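Local coordinates for protein lipoxygenase (Cyanothece sp., PDB 5EK8) that is a 9R-lipoxygenase, a non-heme iron enzyme that probably inserts both atoms of molecular oxygen into its substrate, at residues K19-P24 and Q193-A198; T92-R97 and E481-R486; W440-P445 and L458-L463. All coordinates share one frame; numbering follows the deposited sequence.

Contact 1: K19-P24 and Q193-A198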
loop_
_atom_site.group_PDB
_atom_site.type_symbol
_atom_site.label_atom_id
_atom_site.label_comp_id
_atom_site.label_asym_id
_atom_site.label_seq_id
_atom_site.Cartn_x
_atom_site.Cartn_y
_atom_site.Cartn_z
ATOM N N LYS A 19 5.807 3.983 25.939
ATOM C CA LYS A 19 5.205 3.774 27.255
ATOM C C LYS A 19 4.025 4.717 27.455
ATOM O O LYS A 19 2.965 4.309 27.926
ATOM C CB LYS A 19 6.225 3.991 28.373
ATOM C CG LYS A 19 7.549 3.281 28.177
ATOM C CD LYS A 19 7.393 1.778 28.144
ATOM C CE LYS A 19 8.744 1.108 27.958
ATOM N NZ LYS A 19 8.629 -0.373 27.969
ATOM N N VAL A 20 4.223 5.983 27.092
ATOM C CA VAL A 20 3.188 6.999 27.267
ATOM C C VAL A 20 1.948 6.734 26.411
ATOM O O VAL A 20 0.817 6.868 26.886
ATOM C CB VAL A 20 3.723 8.403 26.934
ATOM C CG1 VAL A 20 2.683 9.457 27.268
ATOM C CG2 VAL A 20 5.008 8.674 27.696
ATOM N N ILE A 21 2.158 6.356 25.154
ATOM C CA ILE A 21 1.037 6.156 24.243
ATOM C C ILE A 21 0.284 4.865 24.548
ATOM O O ILE A 21 -0.945 4.844 24.543
ATOM C CB ILE A 21 1.504 6.143 22.773
ATOM C CG1 ILE A 21 2.400 7.350 22.497
ATOM C CG2 ILE A 21 0.313 6.161 21.833
ATOM C CD1 ILE A 21 2.860 7.449 21.075
ATOM N N ASP A 22 1.017 3.789 24.820
ATOM C CA ASP A 22 0.386 2.509 25.148
ATOM C C ASP A 22 -0.006 2.482 26.623
ATOM O O ASP A 22 0.396 1.593 27.377
ATOM C CB ASP A 22 1.313 1.339 24.807
ATOM C CG ASP A 22 0.576 0.011 24.724
ATOM O OD1 ASP A 22 -0.675 0.024 24.746
ATOM O OD2 ASP A 22 1.245 -1.040 24.623
ATOM N N SER A 23 -0.800 3.473 27.017
ATOM C CA SER A 23 -1.226 3.657 28.397
ATOM C C SER A 23 -2.572 4.377 28.402
ATOM O O SER A 23 -3.024 4.828 27.349
ATOM C CB SER A 23 -0.174 4.446 29.182
ATOM O OG SER A 23 -0.205 5.819 28.839
ATOM N N PRO A 24 -3.238 4.457 29.572
ATOM C CA PRO A 24 -4.497 5.205 29.687
ATOM C C PRO A 24 -4.442 6.632 29.144
ATOM O O PRO A 24 -5.406 7.083 28.524
ATOM C CB PRO A 24 -4.739 5.222 31.196
ATOM C CG PRO A 24 -4.200 3.922 31.645
ATOM C CD PRO A 24 -2.995 3.640 30.777
ATOM N N GLN A 193 -3.505 -1.455 18.220
ATOM C CA GLN A 193 -2.724 -2.634 17.859
ATOM C C GLN A 193 -1.292 -2.243 17.514
ATOM O O GLN A 193 -0.335 -2.900 17.943
ATOM C CB GLN A 193 -3.359 -3.375 16.682
ATOM C CG GLN A 193 -4.635 -4.107 17.028
ATOM C CD GLN A 193 -4.879 -5.283 16.108
ATOM O OE1 GLN A 193 -3.991 -5.681 15.349
ATOM N NE2 GLN A 193 -6.085 -5.847 16.166
ATOM N N ALA A 194 -1.149 -1.166 16.751
ATOM C CA ALA A 194 0.183 -0.707 16.377
ATOM C C ALA A 194 1.032 -0.413 17.608
ATOM O O ALA A 194 2.131 -0.954 17.766
ATOM C CB ALA A 194 0.096 0.526 15.487
ATOM N N TYR A 195 0.506 0.435 18.487
ATOM C CA TYR A 195 1.262 0.889 19.647
ATOM C C TYR A 195 1.525 -0.251 20.624
ATOM O O TYR A 195 2.551 -0.271 21.303
ATOM C CB TYR A 195 0.529 2.045 20.332
ATOM C CG TYR A 195 0.543 3.308 19.496
ATOM C CD1 TYR A 195 1.734 3.789 18.959
ATOM C CD2 TYR A 195 -0.632 3.998 19.212
ATOM C CE1 TYR A 195 1.762 4.933 18.182
ATOM C CE2 TYR A 195 -0.615 5.148 18.432
ATOM C CZ TYR A 195 0.587 5.611 17.917
ATOM O OH TYR A 195 0.616 6.751 17.138
ATOM N N ALA A 196 0.610 -1.210 20.675
ATOM C CA ALA A 196 0.783 -2.376 21.530
ATOM C C ALA A 196 1.938 -3.237 21.033
ATOM O O ALA A 196 2.870 -3.552 21.789
ATOM C CB ALA A 196 -0.497 -3.185 21.583
ATOM N N SER A 197 1.856 -3.618 19.758
ATOM C CA SER A 197 2.884 -4.427 19.108
ATOM C C SER A 197 4.257 -3.782 19.266
ATOM O O SER A 197 5.242 -4.437 19.643
ATOM C CB SER A 197 2.549 -4.614 17.625
ATOM O OG SER A 197 3.295 -5.674 17.053
ATOM N N ALA A 198 4.305 -2.484 18.990
ATOM C CA ALA A 198 5.541 -1.731 19.117
ATOM C C ALA A 198 6.025 -1.722 20.565
ATOM O O ALA A 198 7.220 -1.815 20.816
ATOM C CB ALA A 198 5.357 -0.305 18.599
#
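The CG2 methyl of Ile21 caps one face of the Tyr195 ring, a CH-pi contact that joins the end of the N-terminal helix 2-21 to helix 188-214 of the lipoxygenase fold. The two side chains cross obliquely, and CG2 of Ile21 sits over the middle of the ring, 3.6 Å from the centroid of Tyr195 and 13° off the ring normal. It gets there because CG2 points anti to the backbone N of Ile21, while CG1 turns beside that nitrogen (chi1 -49°) and carries CD1 out over the rim, 4.0 Å from CE1 of Tyr195. A beta-branched residue suits the place, since one branch can press on the ring while the other follows its margin. Ile30 of helix 24-36 touches both side chains and extends the apolar patch.

Asp22, the centre of an inverse gamma turn, leaves the helix and turns its carboxylate toward the backbone of the partner helix. Arg27 offsets the charge through a salt bridge to OD1, while Asn199, on the partner helix, donates to OD2. The short side chain of Ala196 leaves its backbone within reach of the acid: OD2 of Asp22 is 3.4 Å from CA of Ala196.

Contact 2: T92-R97 and E481-R486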
loop_
_atom_site.group_PDB
_atom_site.type_symbol
_atom_site.label_atom_id
_atom_site.label_comp_id
_atom_site.label_asym_id
_atom_site.label_seq_id
_atom_site.Cartn_x
_atom_site.Cartn_y
_atom_site.Cartn_z
ATOM N N THR A 92 -22.694 20.969 -3.557
ATOM C CA THR A 92 -22.242 21.540 -4.817
ATOM C C THR A 92 -22.788 20.707 -5.973
ATOM O O THR A 92 -22.985 19.501 -5.826
ATOM C CB THR A 92 -20.708 21.578 -4.897
ATOM O OG1 THR A 92 -20.194 20.251 -4.713
ATOM C CG2 THR A 92 -20.140 22.492 -3.823
ATOM N N ASP A 93 -23.036 21.335 -7.120
ATOM C CA ASP A 93 -23.392 20.562 -8.307
ATOM C C ASP A 93 -22.118 20.041 -8.956
ATOM O O ASP A 93 -21.030 20.163 -8.388
ATOM C CB ASP A 93 -24.233 21.382 -9.306
ATOM C CG ASP A 93 -23.549 22.668 -9.771
ATOM O OD1 ASP A 93 -24.280 23.629 -10.101
ATOM O OD2 ASP A 93 -22.303 22.726 -9.824
ATOM N N GLN A 94 -22.253 19.470 -10.148
ATOM C CA GLN A 94 -21.117 18.856 -10.827
ATOM C C GLN A 94 -20.093 19.900 -11.264
ATOM O O GLN A 94 -18.935 19.572 -11.525
ATOM C CB GLN A 94 -21.597 18.035 -12.022
ATOM C CG GLN A 94 -22.493 16.876 -11.629
ATOM C CD GLN A 94 -23.015 16.097 -12.827
ATOM O OE1 GLN A 94 -23.207 16.656 -13.911
ATOM N NE2 GLN A 94 -23.242 14.798 -12.638
ATOM N N ASN A 95 -20.517 21.160 -11.319
ATOM C CA ASN A 95 -19.611 22.256 -11.633
ATOM C C ASN A 95 -19.088 22.943 -10.378
ATOM O O ASN A 95 -18.487 24.014 -10.457
ATOM C CB ASN A 95 -20.299 23.285 -12.528
ATOM C CG ASN A 95 -20.891 22.667 -13.782
ATOM O OD1 ASN A 95 -21.982 23.043 -14.213
ATOM N ND2 ASN A 95 -20.178 21.708 -14.369
ATOM N N GLY A 96 -19.319 22.323 -9.223
ATOM C CA GLY A 96 -18.846 22.855 -7.958
ATOM C C GLY A 96 -19.631 24.065 -7.494
ATOM O O GLY A 96 -19.293 24.686 -6.487
ATOM N N ARG A 97 -20.683 24.402 -8.230
ATOM C CA ARG A 97 -21.523 25.543 -7.887
ATOM C C ARG A 97 -22.547 25.168 -6.817
ATOM O O ARG A 97 -23.012 24.030 -6.757
ATOM C CB ARG A 97 -22.226 26.087 -9.133
ATOM C CG ARG A 97 -21.288 26.732 -10.139
ATOM C CD ARG A 97 -22.052 27.384 -11.279
ATOM N NE ARG A 97 -21.181 28.215 -12.107
ATOM C CZ ARG A 97 -20.570 27.798 -13.212
ATOM N NH1 ARG A 97 -20.731 26.553 -13.641
ATOM N NH2 ARG A 97 -19.795 28.632 -13.892
ATOM N N GLU A 481 -24.652 9.128 -11.986
ATOM C CA GLU A 481 -23.552 9.944 -11.492
ATOM C C GLU A 481 -22.232 9.490 -12.098
ATOM O O GLU A 481 -21.210 9.408 -11.415
ATOM C CB GLU A 481 -23.491 9.892 -9.963
ATOM C CG GLU A 481 -24.688 10.536 -9.272
ATOM C CD GLU A 481 -24.730 12.052 -9.443
ATOM O OE1 GLU A 481 -23.795 12.625 -10.053
ATOM O OE2 GLU A 481 -25.704 12.673 -8.960
ATOM N N TRP A 482 -22.272 9.207 -13.395
ATOM C CA TRP A 482 -21.112 8.715 -14.125
ATOM C C TRP A 482 -20.030 9.788 -14.256
ATOM O O TRP A 482 -18.847 9.479 -14.442
ATOM C CB TRP A 482 -21.542 8.219 -15.506
ATOM C CG TRP A 482 -20.430 7.639 -16.305
ATOM C CD1 TRP A 482 -19.716 8.258 -17.292
ATOM C CD2 TRP A 482 -19.896 6.317 -16.192
ATOM N NE1 TRP A 482 -18.769 7.403 -17.795
ATOM C CE2 TRP A 482 -18.859 6.204 -17.138
ATOM C CE3 TRP A 482 -20.193 5.217 -15.379
ATOM C CZ2 TRP A 482 -18.115 5.036 -17.296
ATOM C CZ3 TRP A 482 -19.451 4.058 -15.535
ATOM C CH2 TRP A 482 -18.427 3.976 -16.488
ATOM N N VAL A 483 -20.447 11.046 -14.151
ATOM C CA VAL A 483 -19.528 12.178 -14.207
ATOM C C VAL A 483 -18.412 12.020 -13.177
ATOM O O VAL A 483 -17.248 12.347 -13.441
ATOM C CB VAL A 483 -20.277 13.507 -13.979
ATOM C CG1 VAL A 483 -19.301 14.649 -13.731
ATOM C CG2 VAL A 483 -21.173 13.809 -15.170
ATOM N N GLU A 484 -18.774 11.493 -12.012
ATOM C CA GLU A 484 -17.800 11.209 -10.967
ATOM C C GLU A 484 -16.775 10.194 -11.466
ATOM O O GLU A 484 -15.578 10.346 -11.229
ATOM C CB GLU A 484 -18.493 10.699 -9.695
ATOM C CG GLU A 484 -19.335 11.754 -8.991
ATOM C CD GLU A 484 -19.685 11.379 -7.558
ATOM O OE1 GLU A 484 -19.403 10.232 -7.152
ATOM O OE2 GLU A 484 -20.242 12.236 -6.834
ATOM N N ILE A 485 -17.246 9.169 -12.170
ATOM C CA ILE A 485 -16.340 8.176 -12.745
ATOM C C ILE A 485 -15.396 8.823 -13.750
ATOM O O ILE A 485 -14.215 8.471 -13.817
ATOM C CB ILE A 485 -17.099 7.030 -13.434
ATOM C CG1 ILE A 485 -18.035 6.341 -12.435
ATOM C CG2 ILE A 485 -16.120 6.038 -14.045
ATOM C CD1 ILE A 485 -17.344 5.842 -11.176
ATOM N N ARG A 486 -15.906 9.780 -14.518
ATOM C CA ARG A 486 -15.053 10.473 -15.476
ATOM C C ARG A 486 -13.973 11.295 -14.776
ATOM O O ARG A 486 -12.809 11.243 -15.166
ATOM C CB ARG A 486 -15.870 11.377 -16.399
ATOM C CG ARG A 486 -15.018 12.038 -17.476
ATOM C CD ARG A 486 -15.835 12.834 -18.480
ATOM N NE ARG A 486 -14.979 13.356 -19.543
ATOM C CZ ARG A 486 -15.421 13.922 -20.660
ATOM N NH1 ARG A 486 -16.723 14.050 -20.879
ATOM N NH2 ARG A 486 -14.556 14.361 -21.562
#
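Gln94 is the residue of the turn that reaches the start of helix 482-495, where the amide at the end of its side chain meets Glu481, in the link just before the helix, and Val483, in its first turn. The polar part is one weak hydrogen bond: NE2 of Gln94 donates to OE1 of Glu481 over 3.4 Å, with an N-H...O angle of 146°. The amide and carboxylate planes stand 78° apart, so the two groups are far from coplanar. Glutamine is long enough to bridge the gap because its chain runs extended beyond CG (chi2 178°), whereas Glu481 bends at chi2 to bring its carboxylate round to the amide.

Van der Waals packing makes up the rest. The CG2 methyl of Val483 lies 3.4 Å from NE2 of Gln94, and CB of the valine also borders the amide. Val483 is short and points toward the turn, giving the amide a compact apolar surface to rest on.

Backbone and side-chain bonds within 92-97 shape the turn that presents Gln94. Residues 93 to 96 form a type I beta turn, closed by Gly96 N to Asp93 O at 2.9 Å. OD2 of Asp93 accepts from Arg97 N at 2.8 Å, from above the carboxylate plane, and more weakly from Asn95 N. Gly96 has positive phi, a conformation readily adopted without a side chain.

The turn links strands 82-91 and 97-102, and Gln58 binds the carbonyl of Asn95. Trp482 points away from the turn and packs on helix 549-574, while Glu484 bonds to the 379-381 backbone and to Asn70. The contact thus joins a turn of the strand-rich N-terminal region, probably the PLAT domain, to the link and first turn at the start of helix 482-495.

Contact 3: W440-P445 and L458-L463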
loop_
_atom_site.group_PDB
_atom_site.type_symbol
_atom_site.label_atom_id
_atom_site.label_comp_id
_atom_site.label_asym_id
_atom_site.label_seq_id
_atom_site.Cartn_x
_atom_site.Cartn_y
_atom_site.Cartn_z
ATOM N N TRP A 440 -5.540 -6.765 -17.007
ATOM C CA TRP A 440 -4.736 -7.407 -15.978
ATOM C C TRP A 440 -5.488 -8.594 -15.377
ATOM O O TRP A 440 -6.661 -8.482 -15.022
ATOM C CB TRP A 440 -4.359 -6.399 -14.888
ATOM C CG TRP A 440 -3.310 -6.890 -13.933
ATOM C CD1 TRP A 440 -1.978 -6.605 -13.965
ATOM C CD2 TRP A 440 -3.511 -7.748 -12.803
ATOM N NE1 TRP A 440 -1.334 -7.229 -12.923
ATOM C CE2 TRP A 440 -2.252 -7.942 -12.197
ATOM C CE3 TRP A 440 -4.631 -8.371 -12.245
ATOM C CZ2 TRP A 440 -2.083 -8.735 -11.064
ATOM C CZ3 TRP A 440 -4.461 -9.158 -11.123
ATOM C CH2 TRP A 440 -3.197 -9.329 -10.542
ATOM N N GLN A 441 -4.804 -9.728 -15.271
ATOM C CA GLN A 441 -5.372 -10.924 -14.657
ATOM C C GLN A 441 -4.268 -11.743 -13.984
ATOM O O GLN A 441 -3.124 -11.737 -14.443
ATOM C CB GLN A 441 -6.116 -11.765 -15.697
ATOM C CG GLN A 441 -5.255 -12.209 -16.859
ATOM C CD GLN A 441 -6.029 -13.003 -17.887
ATOM O OE1 GLN A 441 -7.209 -13.300 -17.699
ATOM N NE2 GLN A 441 -5.366 -13.352 -18.987
ATOM N N PRO A 442 -4.601 -12.436 -12.880
ATOM C CA PRO A 442 -3.603 -13.203 -12.127
ATOM C C PRO A 442 -2.983 -14.340 -12.934
ATOM O O PRO A 442 -3.629 -14.887 -13.832
ATOM C CB PRO A 442 -4.406 -13.760 -10.944
ATOM C CG PRO A 442 -5.596 -12.875 -10.829
ATOM C CD PRO A 442 -5.924 -12.472 -12.235
ATOM N N ARG A 443 -1.738 -14.678 -12.609
ATOM C CA ARG A 443 -1.023 -15.776 -13.257
ATOM C C ARG A 443 -1.771 -17.100 -13.125
ATOM O O ARG A 443 -2.612 -17.259 -12.241
ATOM C CB ARG A 443 0.379 -15.916 -12.659
ATOM C CG ARG A 443 0.375 -16.361 -11.199
ATOM C CD ARG A 443 1.679 -16.009 -10.487
ATOM N NE ARG A 443 1.863 -14.564 -10.357
ATOM C CZ ARG A 443 2.890 -13.993 -9.733
ATOM N NH1 ARG A 443 3.832 -14.742 -9.175
ATOM N NH2 ARG A 443 2.974 -12.671 -9.661
ATOM N N GLN A 444 -1.465 -18.048 -14.003
ATOM C CA GLN A 444 -2.061 -19.379 -13.926
ATOM C C GLN A 444 -1.109 -20.370 -13.251
ATOM O O GLN A 444 0.112 -20.206 -13.320
ATOM C CB GLN A 444 -2.446 -19.872 -15.322
ATOM C CG GLN A 444 -3.589 -19.096 -15.948
ATOM C CD GLN A 444 -4.833 -19.093 -15.078
ATOM O OE1 GLN A 444 -5.159 -20.091 -14.435
ATOM N NE2 GLN A 444 -5.530 -17.962 -15.046
ATOM N N PRO A 445 -1.669 -21.395 -12.583
ATOM C CA PRO A 445 -0.868 -22.371 -11.839
ATOM C C PRO A 445 0.053 -23.199 -12.727
ATOM O O PRO A 445 -0.425 -23.876 -13.634
ATOM C CB PRO A 445 -1.926 -23.265 -11.181
ATOM C CG PRO A 445 -3.162 -22.439 -11.150
ATOM C CD PRO A 445 -3.112 -21.630 -12.401
ATOM N N LEU A 458 -8.856 -18.189 -7.626
ATOM C CA LEU A 458 -10.092 -18.367 -6.865
ATOM C C LEU A 458 -10.622 -17.016 -6.385
ATOM O O LEU A 458 -11.797 -16.664 -6.603
ATOM C CB LEU A 458 -9.855 -19.289 -5.671
ATOM C CG LEU A 458 -10.964 -20.273 -5.289
ATOM C CD1 LEU A 458 -10.551 -21.046 -4.049
ATOM C CD2 LEU A 458 -12.307 -19.578 -5.076
ATOM N N TYR A 459 -9.740 -16.254 -5.742
ATOM C CA TYR A 459 -10.104 -14.932 -5.247
ATOM C C TYR A 459 -10.561 -14.027 -6.381
ATOM O O TYR A 459 -11.493 -13.242 -6.222
ATOM C CB TYR A 459 -8.936 -14.281 -4.508
ATOM C CG TYR A 459 -9.350 -13.055 -3.734
ATOM C CD1 TYR A 459 -10.288 -13.149 -2.715
ATOM C CD2 TYR A 459 -8.813 -11.805 -4.022
ATOM C CE1 TYR A 459 -10.681 -12.040 -2.002
ATOM C CE2 TYR A 459 -9.200 -10.683 -3.314
ATOM C CZ TYR A 459 -10.139 -10.807 -2.301
ATOM O OH TYR A 459 -10.542 -9.707 -1.573
ATOM N N TRP A 460 -9.898 -14.151 -7.525
ATOM C CA TRP A 460 -10.212 -13.343 -8.689
ATOM C C TRP A 460 -11.626 -13.626 -9.167
ATOM O O TRP A 460 -12.359 -12.702 -9.510
ATOM C CB TRP A 460 -9.208 -13.602 -9.813
ATOM C CG TRP A 460 -9.382 -12.694 -10.993
ATOM C CD1 TRP A 460 -9.917 -13.017 -12.201
ATOM C CD2 TRP A 460 -9.024 -11.308 -11.069
ATOM N NE1 TRP A 460 -9.910 -11.922 -13.030
ATOM C CE2 TRP A 460 -9.366 -10.860 -12.359
ATOM C CE3 TRP A 460 -8.447 -10.406 -10.171
ATOM C CZ2 TRP A 460 -9.151 -9.546 -12.774
ATOM C CZ3 TRP A 460 -8.234 -9.107 -10.582
ATOM C CH2 TRP A 460 -8.585 -8.687 -11.873
ATOM N N GLN A 461 -12.008 -14.900 -9.190
ATOM C CA GLN A 461 -13.360 -15.263 -9.605
ATOM C C GLN A 461 -14.387 -14.749 -8.602
ATOM O O GLN A 461 -15.484 -14.312 -8.983
ATOM C CB GLN A 461 -13.486 -16.777 -9.782
ATOM C CG GLN A 461 -13.430 -17.230 -11.240
ATOM C CD GLN A 461 -12.245 -16.642 -11.998
ATOM O OE1 GLN A 461 -11.090 -16.995 -11.747
ATOM N NE2 GLN A 461 -12.530 -15.734 -12.928
ATOM N N ILE A 462 -14.025 -14.785 -7.321
ATOM C CA ILE A 462 -14.880 -14.185 -6.296
ATOM C C ILE A 462 -15.107 -12.695 -6.569
ATOM O O ILE A 462 -16.245 -12.210 -6.547
ATOM C CB ILE A 462 -14.286 -14.352 -4.890
ATOM C CG1 ILE A 462 -14.209 -15.831 -4.516
ATOM C CG2 ILE A 462 -15.131 -13.616 -3.869
ATOM C CD1 ILE A 462 -13.563 -16.074 -3.178
ATOM N N LEU A 463 -14.019 -11.979 -6.838
ATOM C CA LEU A 463 -14.087 -10.556 -7.161
ATOM C C LEU A 463 -14.915 -10.308 -8.417
ATOM O O LEU A 463 -15.628 -9.319 -8.509
ATOM C CB LEU A 463 -12.684 -9.968 -7.338
ATOM C CG LEU A 463 -11.782 -10.005 -6.100
ATOM C CD1 LEU A 463 -10.572 -9.112 -6.295
ATOM C CD2 LEU A 463 -12.547 -9.618 -4.838
#
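Trp460 meets Trp440 and Pro442 with its indole, joining the loop before helix 451-473 to that helix itself. In sequence order, the helix first offers Leu458 and Tyr459, which turn to other neighbours; the tyrosine hydroxyl bonds to Thr567. Trp460 then projects toward the loop, its CG anti to the backbone N (chi1 -174°). Over one face of its five-membered ring lies the proline, with CD of Pro442 3.6 Å from the ring centroid of Trp460 and 16° off the normal. Proline suits this CH-pi contact because its ring presents a rigid row of CH groups to the electron-rich indole. Farther out, Trp460 comes to the edge of the Trp440 ring, near its plane; the six-membered rings are oblique, planes at 58°, and CZ3 of Trp460 comes 3.8 Å from CZ3 of Trp440. The carbonyl O of Trp440 accepts a hydrogen bond from Gln557.

Farther along, Leu463 packs on Ile563. The loop and helix 451-473 thus lie against helix 549-574, which carries the iron ligand His570, its side chain about 12 Å from that of Trp440; His561 and His565 of this helix meet Trp440 edge-to-face, while helix 649-653 flanks Leu458, Tyr459 and Ile462.

How the contacts relate
From the N terminus, contact 1 opens at 19-24, where helix 2-21 ends, and closes at 193-198 on helix 188-214, enclosing a region with far more strand than helix. Contact 2 opens inside that loop, at the turn 92-97, and closes far along the chain at 481-486, so the two cross. Contact 3, from 440-445 to 458-463, is a short local closure nested within the long loop of contact 2, and it follows contact 1 in series. Contact 1 ties the N-terminal helix to the helical body, and contact 2 ties the strand-rich region to it. Contact 3 lies within that body, across the chain's centre from contact 1, their centres about 38 Å apart.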